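Local coordinates for formiminoglutamase (Trypanosoma cruzi, PDB 4MYK), which hydrolyses N-formimino-L-glutamate to L-glutamate and formamide, as a manganese-dependent enzyme with the arginase/deacetylase fold, at residues F114-N128 with P272-P284. The protein carries 1 engineered substitution. Residues are numbered along the deposited sequence; the frame is centred on the assembly and turned at random.
Sequences FPFVIGGGNDQSAPN and PTVMMMDMSELNP
Val117 and Asp278 pair at the middle of two neighbouring parallel strands, 114-119 and 274-280, inside the central sheet of the arginase/deacetylase α/β fold. The ladder illustrates how a parallel sheet satisfies the facing backbone edges of two strands and then hands over to an active-site loop. Met277 N donates to Pro115 O, Val117 N to Met277 O, Met279 N to Val117 O and Gly119 N to Met279 O; the other edge of strand 114-119 bonds to strand 32-37. Beyond a cis peptide between Gly119 and Gly120 one more backbone bond follows, nearly straight and 2.9 Å long, from Glu281 N to Gly120 O. A water bridges the same region, donating to Gly119 O and Met279 O and accepting from Leu282 N.

On the face of Asp278, helix 125-135 supplies Asn128 and Ser125, and strand 231-236 supplies Ser234. Asp278 OD2 takes Asn128 ND2 at 3.0 Å, on its anti side and close to the amide plane of Asn128, while Ser125 OG lies 3.1 Å from the same oxygen; Ser234 OG hydrogen-bonds OD1. Gln124 sends an extended side chain down to the strand, where NE2 makes weak bonds to Met279 O and Ser280 OG.

The other face is apolar. Met277 runs alongside Phe116, the sulfurs of Met277 and Met279 lie at the edge of that ring in Met-aromatic contacts, and Met279 CE is 3.5 Å from Phe116 CZ. Near the strand starts, Met276 CA sits over a face of the Phe114 ring in a CH-pi contact.

At the far end Asn122 belongs to a manganese site with Asp146 and Asp236. Glu281 bends back at chi2 (-66°) to hold this loop: its OE2 also accepts from Cys43 N, and it meets Asn122 N at 2.9 Å, 33° out of the carboxylate plane.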
loop_
_atom_site.group_PDB
_atom_site.type_symbol
_atom_site.label_atom_id
_atom_site.label_comp_id
_atom_site.label_asym_id
_atom_site.label_seq_id
_atom_site.Cartn_x
_atom_site.Cartn_y
_atom_site.Cartn_z
ATOM N N PHE A 114 21.025 18.073 -19.702
ATOM C CA PHE A 114 19.899 17.147 -19.553
ATOM C C PHE A 114 18.662 17.838 -18.975
ATOM O O PHE A 114 18.674 18.293 -17.824
ATOM C CB PHE A 114 20.291 15.943 -18.688
ATOM C CG PHE A 114 19.219 14.888 -18.579
ATOM C CD1 PHE A 114 18.136 15.060 -17.739
ATOM C CD2 PHE A 114 19.311 13.715 -19.309
ATOM C CE1 PHE A 114 17.162 14.094 -17.642
ATOM C CE2 PHE A 114 18.344 12.742 -19.212
ATOM C CZ PHE A 114 17.267 12.933 -18.378
ATOM N N PRO A 115 17.582 17.903 -19.772
ATOM C CA PRO A 115 16.330 18.527 -19.342
ATOM C C PRO A 115 15.437 17.560 -18.549
ATOM O O PRO A 115 15.172 16.436 -19.001
ATOM C CB PRO A 115 15.641 18.875 -20.670
ATOM C CG PRO A 115 16.426 18.172 -21.746
ATOM C CD PRO A 115 17.429 17.280 -21.092
ATOM N N PHE A 116 14.982 17.998 -17.376
ATOM C CA PHE A 116 13.943 17.278 -16.637
ATOM C C PHE A 116 12.735 18.193 -16.484
ATOM O O PHE A 116 12.842 19.291 -15.915
ATOM C CB PHE A 116 14.447 16.822 -15.263
ATOM C CG PHE A 116 13.353 16.317 -14.347
ATOM C CD1 PHE A 116 12.978 14.984 -14.359
ATOM C CD2 PHE A 116 12.708 17.180 -13.463
ATOM C CE1 PHE A 116 11.974 14.521 -13.511
ATOM C CE2 PHE A 116 11.710 16.720 -12.612
ATOM C CZ PHE A 116 11.345 15.390 -12.640
ATOM N N VAL A 117 11.593 17.756 -17.001
ATOM C CA VAL A 117 10.404 18.599 -17.011
ATOM C C VAL A 117 9.386 18.092 -16.005
ATOM O O VAL A 117 8.907 16.963 -16.104
ATOM C CB VAL A 117 9.760 18.661 -18.413
ATOM C CG1 VAL A 117 8.595 19.664 -18.429
ATOM C CG2 VAL A 117 10.806 19.025 -19.473
ATOM N N ILE A 118 9.066 18.924 -15.023
ATOM C CA ILE A 118 8.077 18.548 -14.023
ATOM C C ILE A 118 6.732 19.189 -14.349
ATOM O O ILE A 118 6.646 20.401 -14.534
ATOM C CB ILE A 118 8.527 18.906 -12.583
ATOM C CG1 ILE A 118 7.437 18.540 -11.577
ATOM C CG2 ILE A 118 8.922 20.378 -12.466
ATOM C CD1 ILE A 118 7.098 17.076 -11.583
ATOM N N GLY A 119 5.695 18.357 -14.439
ATOM C CA GLY A 119 4.352 18.815 -14.744
ATOM C C GLY A 119 3.408 18.742 -13.549
ATOM O O GLY A 119 3.805 18.330 -12.448
ATOM N N GLY A 120 2.144 19.095 -13.776
ATOM C CA GLY A 120 1.633 19.347 -15.115
ATOM C C GLY A 120 1.045 18.054 -15.660
ATOM O O GLY A 120 1.421 16.978 -15.217
ATOM N N GLY A 121 0.120 18.145 -16.613
ATOM C CA GLY A 121 -0.479 16.959 -17.215
ATOM C C GLY A 121 0.275 16.332 -18.385
ATOM O O GLY A 121 1.199 16.923 -18.930
ATOM N N ASN A 122 -0.151 15.129 -18.772
ATOM C CA ASN A 122 0.466 14.329 -19.840
ATOM C C ASN A 122 0.853 15.112 -21.087
ATOM O O ASN A 122 1.810 14.754 -21.796
ATOM C CB ASN A 122 -0.487 13.210 -20.298
ATOM C CG ASN A 122 -0.765 12.169 -19.220
ATOM O OD1 ASN A 122 0.130 11.739 -18.486
ATOM N ND2 ASN A 122 -2.015 11.739 -19.143
ATOM N N ASP A 123 0.086 16.162 -21.367
ATOM C CA ASP A 123 0.165 16.853 -22.659
ATOM C C ASP A 123 1.521 17.522 -22.931
ATOM O O ASP A 123 1.886 17.755 -24.083
ATOM C CB ASP A 123 -0.991 17.841 -22.805
ATOM C CG ASP A 123 -2.334 17.137 -22.983
ATOM O OD1 ASP A 123 -3.350 17.835 -23.195
ATOM O OD2 ASP A 123 -2.380 15.889 -22.921
ATOM N N GLN A 124 2.263 17.803 -21.861
ATOM C CA GLN A 124 3.609 18.346 -21.956
ATOM C C GLN A 124 4.535 17.440 -22.777
ATOM O O GLN A 124 5.538 17.902 -23.323
ATOM C CB GLN A 124 4.189 18.535 -20.550
ATOM C CG GLN A 124 4.587 17.225 -19.851
ATOM C CD GLN A 124 5.191 17.456 -18.482
ATOM O OE1 GLN A 124 5.355 18.593 -18.046
ATOM N NE2 GLN A 124 5.522 16.379 -17.793
ATOM N N SER A 125 4.197 16.153 -22.852
ATOM C CA SER A 125 5.065 15.169 -23.481
ATOM C C SER A 125 5.177 15.374 -24.981
ATOM O O SER A 125 6.186 15.014 -25.582
ATOM C CB SER A 125 4.565 13.763 -23.196
ATOM O OG SER A 125 4.327 13.590 -21.812
ATOM N N ALA A 126 4.140 15.948 -25.587
ATOM C CA ALA A 126 4.172 16.219 -27.019
ATOM C C ALA A 126 5.266 17.242 -27.368
ATOM O O ALA A 126 6.151 16.949 -28.171
ATOM C CB ALA A 126 2.806 16.656 -27.521
ATOM N N PRO A 127 5.224 18.436 -26.743
ATOM C CA PRO A 127 6.290 19.430 -26.931
ATOM C C PRO A 127 7.668 18.837 -26.660
ATOM O O PRO A 127 8.605 19.038 -27.429
ATOM C CB PRO A 127 5.972 20.480 -25.865
ATOM C CG PRO A 127 4.523 20.364 -25.628
ATOM C CD PRO A 127 4.173 18.924 -25.827
ATOM N N ASN A 128 7.777 18.122 -25.545
ATOM C CA ASN A 128 9.020 17.484 -25.125
ATOM C C ASN A 128 9.590 16.522 -26.161
ATOM O O ASN A 128 10.784 16.526 -26.436
ATOM C CB ASN A 128 8.796 16.746 -23.803
ATOM C CG ASN A 128 8.614 17.690 -22.638
ATOM O OD1 ASN A 128 8.906 18.878 -22.736
ATOM N ND2 ASN A 128 8.147 17.159 -21.517
ATOM N N PRO A 272 23.107 5.955 -20.395
ATOM C CA PRO A 272 23.644 7.114 -21.118
ATOM C C PRO A 272 22.877 7.477 -22.390
ATOM O O PRO A 272 23.015 8.600 -22.883
ATOM C CB PRO A 272 25.072 6.682 -21.457
ATOM C CG PRO A 272 25.030 5.206 -21.461
ATOM C CD PRO A 272 24.045 4.822 -20.393
ATOM N N THR A 273 22.081 6.554 -22.918
ATOM C CA THR A 273 21.240 6.872 -24.068
ATOM C C THR A 273 19.983 7.660 -23.676
ATOM O O THR A 273 19.286 8.195 -24.543
ATOM C CB THR A 273 20.825 5.614 -24.850
ATOM O OG1 THR A 273 20.146 4.701 -23.977
ATOM C CG2 THR A 273 22.049 4.939 -25.455
ATOM N N VAL A 274 19.683 7.724 -22.384
ATOM C CA VAL A 274 18.513 8.477 -21.938
ATOM C C VAL A 274 18.828 9.974 -21.876
ATOM O O VAL A 274 19.596 10.427 -21.016
ATOM C CB VAL A 274 17.991 7.969 -20.584
ATOM C CG1 VAL A 274 16.890 8.881 -20.057
ATOM C CG2 VAL A 274 17.483 6.544 -20.731
ATOM N N MET A 275 18.228 10.741 -22.784
ATOM C CA MET A 275 18.676 12.112 -23.016
ATOM C C MET A 275 17.773 13.192 -22.417
ATOM O O MET A 275 18.154 14.364 -22.329
ATOM C CB MET A 275 18.922 12.345 -24.513
ATOM C CG MET A 275 19.910 11.349 -25.127
ATOM S SD MET A 275 21.555 11.413 -24.383
ATOM C CE MET A 275 22.074 13.037 -24.929
ATOM N N MET A 276 16.579 12.798 -22.006
ATOM C CA MET A 276 15.740 13.695 -21.235
ATOM C C MET A 276 14.682 12.888 -20.521
ATOM O O MET A 276 14.508 11.706 -20.773
ATOM C CB MET A 276 15.093 14.784 -22.100
ATOM C CG MET A 276 13.805 14.371 -22.798
ATOM S SD MET A 276 12.820 15.764 -23.448
ATOM C CE MET A 276 12.017 16.337 -21.948
ATOM N N MET A 277 13.977 13.553 -19.625
ATOM C CA MET A 277 12.981 12.912 -18.793
ATOM C C MET A 277 11.875 13.905 -18.501
ATOM O O MET A 277 12.139 15.089 -18.314
ATOM C CB MET A 277 13.606 12.453 -17.470
ATOM C CG MET A 277 12.579 12.140 -16.409
ATOM S SD MET A 277 13.187 11.166 -15.042
ATOM C CE MET A 277 11.623 10.638 -14.337
ATOM N N ASP A 278 10.632 13.433 -18.500
ATOM C CA ASP A 278 9.551 14.236 -17.950
ATOM C C ASP A 278 8.727 13.399 -16.981
ATOM O O ASP A 278 8.823 12.172 -16.979
ATOM C CB ASP A 278 8.723 14.976 -19.025
ATOM C CG ASP A 278 7.654 14.102 -19.696
ATOM O OD1 ASP A 278 7.545 12.900 -19.399
ATOM O OD2 ASP A 278 6.908 14.641 -20.544
ATOM N N MET A 279 7.962 14.077 -16.136
ATOM C CA MET A 279 7.218 13.426 -15.067
ATOM C C MET A 279 5.871 14.091 -15.040
ATOM O O MET A 279 5.789 15.295 -14.824
ATOM C CB MET A 279 7.928 13.628 -13.728
ATOM C CG MET A 279 7.324 12.872 -12.562
ATOM S SD MET A 279 8.264 13.111 -11.025
ATOM C CE MET A 279 9.855 12.417 -11.505
ATOM N N SER A 280 4.821 13.310 -15.271
ATOM C CA SER A 280 3.487 13.859 -15.505
ATOM C C SER A 280 2.470 13.433 -14.471
ATOM O O SER A 280 2.610 12.380 -13.866
ATOM C CB SER A 280 2.971 13.427 -16.883
ATOM O OG SER A 280 3.578 14.171 -17.914
ATOM N N GLU A 281 1.446 14.274 -14.295
ATOM C CA GLU A 281 0.207 13.928 -13.585
ATOM C C GLU A 281 0.225 14.089 -12.052
ATOM O O GLU A 281 -0.737 13.731 -11.376
ATOM C CB GLU A 281 -0.308 12.542 -14.018
ATOM C CG GLU A 281 -0.713 12.465 -15.506
ATOM C CD GLU A 281 -1.911 13.343 -15.816
ATOM O OE1 GLU A 281 -2.719 13.568 -14.892
ATOM O OE2 GLU A 281 -2.046 13.805 -16.971
ATOM N N LEU A 282 1.303 14.658 -11.516
ATOM C CA LEU A 282 1.362 14.964 -10.085
ATOM C C LEU A 282 0.304 16.008 -9.744
ATOM O O LEU A 282 0.276 17.089 -10.332
ATOM C CB LEU A 282 2.755 15.459 -9.661
ATOM C CG LEU A 282 2.933 15.659 -8.152
ATOM C CD1 LEU A 282 2.809 14.329 -7.453
ATOM C CD2 LEU A 282 4.269 16.304 -7.815
ATOM N N ASN A 283 -0.551 15.677 -8.779
ATOM C CA ASN A 283 -1.746 16.460 -8.493
ATOM C C ASN A 283 -1.997 16.631 -6.975
ATOM O O ASN A 283 -2.632 15.780 -6.332
ATOM C CB ASN A 283 -2.936 15.798 -9.180
ATOM C CG ASN A 283 -4.172 16.636 -9.121
ATOM O OD1 ASN A 283 -4.353 17.432 -8.195
ATOM N ND2 ASN A 283 -5.046 16.459 -10.103
ATOM N N PRO A 284 -1.479 17.735 -6.400
ATOM C CA PRO A 284 -1.483 17.966 -4.946
ATOM C C PRO A 284 -2.866 18.267 -4.391
ATOM O O PRO A 284 -3.049 18.212 -3.173
ATOM C CB PRO A 284 -0.566 19.180 -4.777
ATOM C CG PRO A 284 0.278 19.195 -6.027
ATOM C CD PRO A 284 -0.633 18.711 -7.109
HETATM O O HOH W 1 3.942 15.693 -12.433
#